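Local atomic coordinates of endo-beta-1,2-glucanase (Talaromyces funiculosus, PDB entry 6IMV), a protein that hydrolyses the beta-1,2-glucosidic linkages of beta-1,2-glucans from within the chain, as an endo-acting member of a glycoside hydrolase family. Residues A[109-112]-A[113-117]. Sequence-based numbering, arbitrary orientation.
Sequences PSAA and PGIAA
A111 and I115 meet one turn apart where the loop after helix 98-104 winds into helix 112-133. I115 N donates to A111 O at 3.0 Å, and the next bond along, A116 N to A112 O, is straighter, with 173° at the hydrogen. The isoleucine's longer branch doubles back over the same carbonyl: CG1 lies beside its own backbone N (chi1 -66°), which brings it to 3.4 Å from A111 O, and CD1 runs on to A111 CB at 4.2 Å. P113 sits in the first turn of the helix, where its lack of an N-H costs little. P113 CD stands where an amide hydrogen would be, 3.3 Å from S110 O and 3.9 Å from P109 O. Between S110 O and G114 N, the pair one turn apart, a water is inserted: it donates to S110 O at 2.6 Å and accepts from G114 N at 2.8 Å. Replacing P113 by an alanine removes the ring that touches S110 O and restrains phi, and is likely to leave this first turn freer to unwind. Just upstream, A112 N reaches back to P109 O, closing the turn that leads into the helix, while S110 OG hydrogen-bonds N108 OD1. The start of the helix packs against three others: P113 and A117 pack on F188 of helix 186-210, A112 and I115 touch A101 and L104 of helix 98-104, respectively, and A116 rests on Y90 and A93 of helix 80-94.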
loop_
_atom_site.group_PDB
_atom_site.type_symbol
_atom_site.label_atom_id
_atom_site.label_comp_id
_atom_site.label_asym_id
_atom_site.label_seq_id
_atom_site.Cartn_x
_atom_site.Cartn_y
_atom_site.Cartn_z
ATOM N N PRO A 109 10.139 15.558 17.833
ATOM C CA PRO A 109 10.668 14.748 16.735
ATOM C C PRO A 109 11.715 13.707 17.159
ATOM O O PRO A 109 11.777 12.625 16.560
ATOM C CB PRO A 109 11.306 15.768 15.780
ATOM C CG PRO A 109 10.673 17.096 16.137
ATOM C CD PRO A 109 10.331 16.999 17.608
ATOM N N SER A 110 12.506 14.033 18.190
ATOM C CA SER A 110 13.583 13.179 18.665
ATOM C C SER A 110 13.031 11.834 19.156
ATOM O O SER A 110 13.755 10.855 19.129
ATOM C CB SER A 110 14.394 13.867 19.751
ATOM O OG SER A 110 13.648 13.952 20.961
ATOM N N ALA A 111 11.760 11.797 19.598
ATOM C CA ALA A 111 11.153 10.586 20.142
ATOM C C ALA A 111 10.750 9.591 19.035
ATOM O O ALA A 111 10.509 8.415 19.332
ATOM C CB ALA A 111 9.971 10.956 21.005
ATOM N N ALA A 112 10.665 10.047 17.776
ATOM C CA ALA A 112 10.096 9.229 16.683
ATOM C C ALA A 112 10.826 7.889 16.538
ATOM O O ALA A 112 10.174 6.847 16.438
ATOM C CB ALA A 112 10.085 10.011 15.387
ATOM N N PRO A 113 12.178 7.849 16.485
ATOM C CA PRO A 113 12.899 6.580 16.355
ATOM C C PRO A 113 12.592 5.594 17.490
ATOM O O PRO A 113 12.387 4.416 17.225
ATOM C CB PRO A 113 14.381 6.991 16.357
ATOM C CG PRO A 113 14.355 8.423 15.860
ATOM C CD PRO A 113 13.091 9.005 16.459
ATOM N N GLY A 114 12.558 6.090 18.729
ATOM C CA GLY A 114 12.246 5.277 19.906
ATOM C C GLY A 114 10.841 4.695 19.840
ATOM O O GLY A 114 10.627 3.542 20.213
ATOM N N ILE A 115 9.882 5.496 19.363
ATOM C CA ILE A 115 8.498 5.041 19.206
ATOM C C ILE A 115 8.453 3.890 18.184
ATOM O O ILE A 115 7.888 2.829 18.475
ATOM C CB ILE A 115 7.549 6.198 18.834
ATOM C CG1 ILE A 115 7.422 7.215 19.974
ATOM C CG2 ILE A 115 6.184 5.662 18.417
ATOM C CD1 ILE A 115 6.832 8.559 19.554
ATOM N N ALA A 116 9.067 4.091 17.015
ATOM C CA ALA A 116 9.109 3.048 15.984
ATOM C C ALA A 116 9.771 1.770 16.531
ATOM O O ALA A 116 9.246 0.662 16.347
ATOM C CB ALA A 116 9.824 3.557 14.758
ATOM N N ALA A 117 10.915 1.926 17.215
ATOM C CA ALA A 117 11.687 0.786 17.729
ATOM C C ALA A 117 10.847 0.001 18.744
ATOM O O ALA A 117 10.776 -1.221 18.705
ATOM C CB ALA A 117 12.990 1.257 18.337
HETATM O O HOH W 1 13.933 8.331 19.704
#